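Local coordinates for protein beta-glycosidase (Bacteroides caccae, PDB 6T2R) that acts as a family 16 glycoside hydrolase, an endo-beta-galactosidase that a human gut bacterium uses to begin breaking down mucin O-glycans, at residues K28-E34 with V258-K264; A125-Y131 with P227-D233. All blocks are in the same frame, centred on the assembly; numbering follows the deposited sequence.

Contact 1 joins the first and last strands of the chain: strand 29-35 pairs with strand 251-263 near the surface, and the centre of the contact lies about 17 Å from the centre of the chain. Contact 2 pairs strand 125-130 with strand 228-233 close to the middle, and along the sequence it is nested inside the span closed by contact 1. The two centres are about 17 Å apart. The contacts meet where Val258 packs on Leu230 and Ile232, and strands 228-233 and 251-263 follow each other in the chain. This fits the curved beta-jelly-roll sandwich of family 16, with contact 1 closing one layer at its edge and contact 2 lying within the other.

Contact 1 (K28-E34 with V258-K264); sequences KWELVWE and VRHYQWK. With SO4 (sulfate ion), chain B.
The carbonyl oxygen of His260 is gripped by two successive amides: Val32 N lies 3.0 Å from His260 O, while Trp33 N reaches His260 O through a weak bond of 3.4 Å. His260 N returns a bond to Trp33 O. Val32 and Trp33 thus share one partner, which makes a classic beta bulge and shifts the antiparallel register by one residue. Before it, Glu30 and Gln262 exchange backbone bonds, as do Lys28 and Lys264 at the very C-terminus. The pairing ties the first and last strands, 29-35 and 251-263, together in the jelly roll expected of family 16, with strand 108-116 on the other side of 251-263.

On the face bearing Trp29 and Tyr261, Trp263 turns its six-membered edge onto the face of Trp29 in a T-shaped stack, planes at 81°. The same ring takes Lys28 CA over its own face, 3.8 Å from the centroid of the six-membered ring of Trp263. Leu31 CD1 sits over one face of Tyr261, brought there by a CG anti to the backbone N (chi1 -176°).

On the opposite face a sulfate, probably from the crystallisation liquor, accepts bonds from His260 NE2 at 2.6 Å from its O1, Gln262 NE2 at 3.0 Å from its O4, and His106 N. Gln262 NE2 also bonds His106 O. His260 ND1 meets Arg109 O, so both ring nitrogens face acceptors, consistent with a protonated imidazole.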
loop_
_atom_site.group_PDB
_atom_site.type_symbol
_atom_site.label_atom_id
_atom_site.label_comp_id
_atom_site.label_asym_id
_atom_site.label_seq_id
_atom_site.Cartn_x
_atom_site.Cartn_y
_atom_site.Cartn_z
ATOM N N LYS A 28 -7.332 -21.991 9.837
ATOM C CA LYS A 28 -7.532 -20.637 10.406
ATOM C C LYS A 28 -6.487 -19.667 9.835
ATOM O O LYS A 28 -5.620 -20.094 9.083
ATOM C CB LYS A 28 -7.423 -20.695 11.926
ATOM C CG LYS A 28 -6.062 -21.104 12.459
ATOM C CD LYS A 28 -6.040 -21.186 13.996
ATOM C CE LYS A 28 -4.734 -21.736 14.544
ATOM N NZ LYS A 28 -4.492 -21.372 15.964
ATOM N N TRP A 29 -6.606 -18.386 10.159
ATOM C CA TRP A 29 -5.583 -17.371 9.804
ATOM C C TRP A 29 -4.318 -17.706 10.601
ATOM O O TRP A 29 -4.445 -17.813 11.816
ATOM C CB TRP A 29 -6.117 -15.966 10.087
ATOM C CG TRP A 29 -7.163 -15.510 9.111
ATOM C CD1 TRP A 29 -8.463 -15.213 9.383
ATOM C CD2 TRP A 29 -6.985 -15.263 7.706
ATOM N NE1 TRP A 29 -9.108 -14.821 8.245
ATOM C CE2 TRP A 29 -8.233 -14.845 7.200
ATOM C CE3 TRP A 29 -5.918 -15.404 6.821
ATOM C CZ2 TRP A 29 -8.436 -14.547 5.860
ATOM C CZ3 TRP A 29 -6.125 -15.121 5.491
ATOM C CH2 TRP A 29 -7.361 -14.688 5.021
ATOM N N GLU A 30 -3.212 -18.003 9.923
ATOM C CA GLU A 30 -1.892 -18.284 10.538
ATOM C C GLU A 30 -0.939 -17.138 10.164
ATOM O O GLU A 30 -0.819 -16.838 8.942
ATOM C CB GLU A 30 -1.334 -19.634 10.067
ATOM C CG GLU A 30 -2.138 -20.865 10.482
ATOM C CD GLU A 30 -2.175 -21.242 11.959
ATOM O OE1 GLU A 30 -2.794 -22.306 12.303
ATOM O OE2 GLU A 30 -1.652 -20.457 12.769
ATOM N N LEU A 31 -0.298 -16.506 11.152
ATOM C CA LEU A 31 0.742 -15.463 10.917
ATOM C C LEU A 31 1.977 -16.154 10.341
ATOM O O LEU A 31 2.536 -16.986 11.027
ATOM C CB LEU A 31 1.064 -14.715 12.220
ATOM C CG LEU A 31 2.056 -13.555 12.066
ATOM C CD1 LEU A 31 1.450 -12.411 11.264
ATOM C CD2 LEU A 31 2.500 -13.040 13.416
ATOM N N VAL A 32 2.307 -15.901 9.076
ATOM C CA VAL A 32 3.463 -16.524 8.354
ATOM C C VAL A 32 4.636 -15.521 8.352
ATOM O O VAL A 32 5.774 -15.974 8.213
ATOM C CB VAL A 32 3.116 -16.959 6.911
ATOM C CG1 VAL A 32 2.062 -18.070 6.886
ATOM C CG2 VAL A 32 2.696 -15.774 6.011
ATOM N N TRP A 33 4.385 -14.213 8.518
ATOM C CA TRP A 33 5.448 -13.177 8.506
ATOM C C TRP A 33 4.942 -11.873 9.122
ATOM O O TRP A 33 3.751 -11.544 8.946
ATOM C CB TRP A 33 5.949 -12.982 7.077
ATOM C CG TRP A 33 7.033 -11.959 6.989
ATOM C CD1 TRP A 33 8.367 -12.153 7.218
ATOM C CD2 TRP A 33 6.883 -10.559 6.711
ATOM N NE1 TRP A 33 9.059 -10.969 7.082
ATOM C CE2 TRP A 33 8.174 -9.971 6.782
ATOM C CE3 TRP A 33 5.795 -9.738 6.433
ATOM C CZ2 TRP A 33 8.397 -8.624 6.519
ATOM C CZ3 TRP A 33 6.018 -8.411 6.168
ATOM C CH2 TRP A 33 7.295 -7.854 6.221
ATOM N N GLU A 34 5.813 -11.182 9.856
ATOM C CA GLU A 34 5.518 -9.847 10.380
ATOM C C GLU A 34 6.788 -8.986 10.392
ATOM O O GLU A 34 7.895 -9.502 10.447
ATOM C CB GLU A 34 4.857 -9.970 11.755
ATOM C CG GLU A 34 5.810 -10.313 12.893
ATOM C CD GLU A 34 5.111 -10.495 14.230
ATOM O OE1 GLU A 34 4.129 -9.781 14.508
ATOM O OE2 GLU A 34 5.521 -11.387 14.957
ATOM N N VAL A 258 3.520 -4.510 9.882
ATOM C CA VAL A 258 2.935 -5.225 8.726
ATOM C C VAL A 258 2.773 -6.657 9.167
ATOM O O VAL A 258 3.762 -7.203 9.682
ATOM C CB VAL A 258 3.835 -5.157 7.488
ATOM C CG1 VAL A 258 3.200 -5.873 6.308
ATOM C CG2 VAL A 258 4.175 -3.721 7.138
ATOM N N ARG A 259 1.601 -7.243 8.920
ATOM C CA ARG A 259 1.376 -8.687 9.209
ATOM C C ARG A 259 0.818 -9.361 7.969
ATOM O O ARG A 259 0.007 -8.773 7.266
ATOM C CB ARG A 259 0.484 -8.924 10.432
ATOM C CG ARG A 259 1.164 -8.550 11.743
ATOM C CD ARG A 259 0.110 -8.373 12.821
ATOM N NE ARG A 259 0.688 -8.064 14.116
ATOM C CZ ARG A 259 -0.031 -7.767 15.174
ATOM N NH1 ARG A 259 -1.347 -7.776 15.113
ATOM N NH2 ARG A 259 0.555 -7.466 16.301
ATOM N N HIS A 260 1.317 -10.566 7.729
ATOM C CA HIS A 260 0.925 -11.420 6.603
ATOM C C HIS A 260 0.418 -12.720 7.195
ATOM O O HIS A 260 1.160 -13.339 7.949
ATOM C CB HIS A 260 2.109 -11.561 5.647
ATOM C CG HIS A 260 1.775 -12.287 4.406
ATOM N ND1 HIS A 260 0.579 -12.139 3.807
ATOM C CD2 HIS A 260 2.488 -13.167 3.677
ATOM C CE1 HIS A 260 0.550 -12.880 2.722
ATOM N NE2 HIS A 260 1.717 -13.537 2.628
ATOM N N TYR A 261 -0.833 -13.064 6.902
ATOM C CA TYR A 261 -1.463 -14.337 7.305
ATOM C C TYR A 261 -1.774 -15.187 6.067
ATOM O O TYR A 261 -1.949 -14.634 4.936
ATOM C CB TYR A 261 -2.734 -14.037 8.086
ATOM C CG TYR A 261 -2.570 -13.223 9.345
ATOM C CD1 TYR A 261 -2.546 -11.832 9.336
ATOM C CD2 TYR A 261 -2.521 -13.863 10.575
ATOM C CE1 TYR A 261 -2.444 -11.097 10.512
ATOM C CE2 TYR A 261 -2.404 -13.144 11.758
ATOM C CZ TYR A 261 -2.375 -11.762 11.733
ATOM O OH TYR A 261 -2.304 -11.110 12.931
ATOM N N GLN A 262 -1.895 -16.496 6.290
ATOM C CA GLN A 262 -2.450 -17.450 5.308
ATOM C C GLN A 262 -3.552 -18.251 6.002
ATOM O O GLN A 262 -3.394 -18.579 7.191
ATOM C CB GLN A 262 -1.375 -18.399 4.781
ATOM C CG GLN A 262 -0.310 -17.732 3.943
ATOM C CD GLN A 262 -0.817 -17.289 2.599
ATOM O OE1 GLN A 262 -2.006 -17.415 2.300
ATOM N NE2 GLN A 262 0.083 -16.704 1.822
ATOM N N TRP A 263 -4.658 -18.489 5.311
ATOM C CA TRP A 263 -5.726 -19.406 5.781
ATOM C C TRP A 263 -5.258 -20.848 5.588
ATOM O O TRP A 263 -5.157 -21.263 4.419
ATOM C CB TRP A 263 -7.014 -19.164 5.005
ATOM C CG TRP A 263 -8.131 -19.985 5.542
ATOM C CD1 TRP A 263 -8.559 -21.191 5.083
ATOM C CD2 TRP A 263 -8.966 -19.654 6.645
ATOM N NE1 TRP A 263 -9.614 -21.625 5.837
ATOM C CE2 TRP A 263 -9.866 -20.716 6.815
ATOM C CE3 TRP A 263 -9.037 -18.576 7.519
ATOM C CZ2 TRP A 263 -10.830 -20.722 7.810
ATOM C CZ3 TRP A 263 -9.994 -18.579 8.505
ATOM C CH2 TRP A 263 -10.888 -19.631 8.636
ATOM N N LYS A 264 -4.940 -21.566 6.663
ATOM C CA LYS A 264 -4.492 -22.987 6.546
ATOM C C LYS A 264 -4.591 -23.669 7.905
ATOM O O LYS A 264 -5.123 -23.120 8.889
ATOM C CB LYS A 264 -3.057 -23.061 6.031
ATOM C CG LYS A 264 -2.049 -22.417 6.977
ATOM C CD LYS A 264 -0.617 -22.514 6.508
ATOM C CE LYS A 264 0.330 -22.019 7.573
ATOM N NZ LYS A 264 1.663 -21.776 6.985
ATOM O OXT LYS A 264 -4.109 -24.782 7.944
HETATM S S SO4 B . 3.917 -16.112 1.730
HETATM O O1 SO4 B . 3.177 -15.012 1.115
HETATM O O2 SO4 B . 4.737 -15.602 2.816
HETATM O O3 SO4 B . 4.761 -16.705 0.742
HETATM O O4 SO4 B . 2.984 -17.073 2.268
#

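Contact 2 (A125-Y131 with P227-D233)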
loop_
_atom_site.group_PDB
_atom_site.type_symbol
_atom_site.label_atom_id
_atom_site.label_comp_id
_atom_site.label_asym_id
_atom_site.label_seq_id
_atom_site.Cartn_x
_atom_site.Cartn_y
_atom_site.Cartn_z
ATOM N N ALA A 125 -0.062 6.218 0.908
ATOM C CA ALA A 125 -0.652 4.998 0.332
ATOM C C ALA A 125 0.008 3.752 0.907
ATOM O O ALA A 125 1.201 3.790 1.289
ATOM C CB ALA A 125 -0.548 5.016 -1.181
ATOM N N ILE A 126 -0.755 2.663 0.947
ATOM C CA ILE A 126 -0.279 1.278 1.229
ATOM C C ILE A 126 -0.826 0.422 0.093
ATOM O O ILE A 126 -2.047 0.418 -0.116
ATOM C CB ILE A 126 -0.786 0.803 2.606
ATOM C CG1 ILE A 126 -0.319 1.737 3.724
ATOM C CG2 ILE A 126 -0.392 -0.644 2.846
ATOM C CD1 ILE A 126 -0.993 1.555 5.074
ATOM N N TRP A 127 0.023 -0.287 -0.628
ATOM C CA TRP A 127 -0.446 -0.888 -1.882
ATOM C C TRP A 127 0.522 -1.939 -2.370
ATOM O O TRP A 127 1.669 -1.991 -1.856
ATOM C CB TRP A 127 -0.698 0.226 -2.894
ATOM C CG TRP A 127 0.452 1.112 -3.260
ATOM C CD1 TRP A 127 1.187 1.947 -2.458
ATOM C CD2 TRP A 127 0.884 1.388 -4.609
ATOM N NE1 TRP A 127 2.076 2.675 -3.214
ATOM C CE2 TRP A 127 1.916 2.347 -4.527
ATOM C CE3 TRP A 127 0.505 0.890 -5.869
ATOM C CZ2 TRP A 127 2.565 2.822 -5.654
ATOM C CZ3 TRP A 127 1.153 1.357 -6.993
ATOM C CH2 TRP A 127 2.163 2.314 -6.873
ATOM N N THR A 128 0.047 -2.760 -3.306
ATOM C CA THR A 128 0.833 -3.854 -3.891
ATOM C C THR A 128 0.752 -3.844 -5.416
ATOM O O THR A 128 -0.253 -3.418 -5.987
ATOM C CB THR A 128 0.413 -5.218 -3.337
ATOM O OG1 THR A 128 -0.807 -5.606 -3.976
ATOM C CG2 THR A 128 0.326 -5.202 -1.826
ATOM N N LEU A 129 1.855 -4.308 -5.995
ATOM C CA LEU A 129 2.145 -4.472 -7.434
ATOM C C LEU A 129 2.694 -5.879 -7.627
ATOM O O LEU A 129 3.118 -6.497 -6.663
ATOM C CB LEU A 129 3.155 -3.398 -7.851
ATOM C CG LEU A 129 2.572 -1.989 -7.965
ATOM C CD1 LEU A 129 3.649 -1.026 -8.374
ATOM C CD2 LEU A 129 1.396 -1.951 -8.936
ATOM N N PRO A 130 2.667 -6.432 -8.858
ATOM C CA PRO A 130 3.273 -7.734 -9.124
ATOM C C PRO A 130 4.759 -7.761 -8.777
ATOM O O PRO A 130 5.491 -6.850 -9.155
ATOM C CB PRO A 130 3.038 -7.966 -10.626
ATOM C CG PRO A 130 1.856 -7.049 -10.939
ATOM C CD PRO A 130 2.036 -5.847 -10.041
ATOM N N TYR A 131 5.142 -8.796 -8.020
ATOM C CA TYR A 131 6.531 -9.073 -7.588
ATOM C C TYR A 131 7.394 -9.291 -8.829
ATOM O O TYR A 131 8.513 -8.780 -8.883
ATOM C CB TYR A 131 6.610 -10.318 -6.697
ATOM C CG TYR A 131 7.990 -10.499 -6.129
ATOM C CD1 TYR A 131 8.405 -9.771 -5.013
ATOM C CD2 TYR A 131 8.897 -11.328 -6.770
ATOM C CE1 TYR A 131 9.698 -9.877 -4.536
ATOM C CE2 TYR A 131 10.177 -11.483 -6.280
ATOM C CZ TYR A 131 10.580 -10.748 -5.169
ATOM O OH TYR A 131 11.871 -10.882 -4.745
ATOM N N PRO A 227 2.231 -13.415 -7.224
ATOM C CA PRO A 227 3.041 -12.869 -6.147
ATOM C C PRO A 227 3.080 -11.337 -6.216
ATOM O O PRO A 227 3.224 -10.788 -7.302
ATOM C CB PRO A 227 4.428 -13.444 -6.432
ATOM C CG PRO A 227 4.150 -14.702 -7.209
ATOM C CD PRO A 227 2.980 -14.344 -8.091
ATOM N N GLN A 228 3.024 -10.701 -5.045
ATOM C CA GLN A 228 2.945 -9.234 -4.881
ATOM C C GLN A 228 4.208 -8.750 -4.172
ATOM O O GLN A 228 4.775 -9.530 -3.365
ATOM C CB GLN A 228 1.674 -8.909 -4.081
ATOM C CG GLN A 228 0.404 -9.506 -4.699
ATOM C CD GLN A 228 -0.087 -8.687 -5.869
ATOM O OE1 GLN A 228 -0.046 -7.460 -5.826
ATOM N NE2 GLN A 228 -0.516 -9.362 -6.943
ATOM N N TYR A 229 4.613 -7.505 -4.424
ATOM C CA TYR A 229 5.460 -6.741 -3.475
ATOM C C TYR A 229 4.629 -5.592 -2.894
ATOM O O TYR A 229 3.649 -5.125 -3.540
ATOM C CB TYR A 229 6.775 -6.318 -4.120
ATOM C CG TYR A 229 6.766 -5.140 -5.069
ATOM C CD1 TYR A 229 7.076 -3.873 -4.617
ATOM C CD2 TYR A 229 6.545 -5.304 -6.429
ATOM C CE1 TYR A 229 7.132 -2.787 -5.478
ATOM C CE2 TYR A 229 6.597 -4.230 -7.303
ATOM C CZ TYR A 229 6.917 -2.975 -6.829
ATOM O OH TYR A 229 7.011 -1.911 -7.666
ATOM N N LEU A 230 5.026 -5.156 -1.697
ATOM C CA LEU A 230 4.283 -4.193 -0.853
ATOM C C LEU A 230 5.028 -2.868 -0.876
ATOM O O LEU A 230 6.259 -2.892 -0.804
ATOM C CB LEU A 230 4.258 -4.736 0.573
ATOM C CG LEU A 230 3.601 -3.817 1.587
ATOM C CD1 LEU A 230 2.169 -3.442 1.190
ATOM C CD2 LEU A 230 3.614 -4.486 2.950
ATOM N N LEU A 231 4.294 -1.797 -1.080
ATOM C CA LEU A 231 4.759 -0.394 -1.062
ATOM C C LEU A 231 4.002 0.296 0.074
ATOM O O LEU A 231 2.733 0.135 0.162
ATOM C CB LEU A 231 4.439 0.298 -2.401
ATOM C CG LEU A 231 5.010 -0.351 -3.670
ATOM C CD1 LEU A 231 4.066 -1.434 -4.213
ATOM C CD2 LEU A 231 5.233 0.690 -4.752
ATOM N N ILE A 232 4.731 1.079 0.848
ATOM C CA ILE A 232 4.218 1.977 1.919
ATOM C C ILE A 232 4.941 3.306 1.742
ATOM O O ILE A 232 6.192 3.285 1.789
ATOM C CB ILE A 232 4.452 1.411 3.331
ATOM C CG1 ILE A 232 3.860 0.010 3.477
ATOM C CG2 ILE A 232 3.868 2.396 4.337
ATOM C CD1 ILE A 232 4.203 -0.714 4.754
ATOM N N ASP A 233 4.230 4.392 1.446
ATOM C CA ASP A 233 4.978 5.606 1.054
ATOM C C ASP A 233 4.096 6.827 1.204
ATOM O O ASP A 233 2.902 6.759 0.868
ATOM C CB ASP A 233 5.535 5.478 -0.376
ATOM C CG ASP A 233 4.453 5.447 -1.447
ATOM O OD1 ASP A 233 3.780 4.400 -1.582
ATOM O OD2 ASP A 233 4.249 6.496 -2.081
HETATM O O HOH W 1 -1.139 -5.893 -7.551
#
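Trp127 lays its indole over Leu231, its partner in an antiparallel hydrogen-bonded pair between strands 125-130 and 228-233. From CB the ring is carried between the backbone N and the carbonyl carbon (chi1 59°), which swings it over the neighbouring strand. Trp127 CG stays 4.2 Å from Leu231 CB, which packs on the five-membered ring (CH-pi) nearest to NE1, and Trp127 CD1 comes to 3.5 Å from Leu231 O. Trp127 NE1 donates to Asp233 OD1 at 2.9 Å, with the oxygen in the indole plane and met nearly along its C-O axis; Asp233 OD2 is held in turn by Gln235. On the six-membered side, Trp127 CZ2 touches Leu231 CD2 at 3.5 Å, so Leu231 supports one face of the indole while Asp233 fixes its edge.

Further along that face of the strands, Leu129 and Tyr229 run side by side, Leu129 CB 3.6 Å from Tyr229 CE2, and Pro130 O lies at the edge of the phenol ring, in its plane. Beneath, Thr128 OG1 gives a 2.7 Å bond to Gln228 OE1, which also accepts a bond from a water donating to Thr128 O. Two donors therefore satisfy this buried oxygen, while Gln228 NE2 is taken up by Ile226 O. Past the strand, Tyr131 N bonds Pro227 O from above the carbonyl plane.

Ile126, Thr128, Leu230 and Ile232 point into the sandwich, toward strands 187-195 and 251-263. Within its own layer the pair lies between strand 92-98 and strand 143-145, whose Glu143 and Asp145 fit the acidic active-site signature of family 16 and touch Trp127.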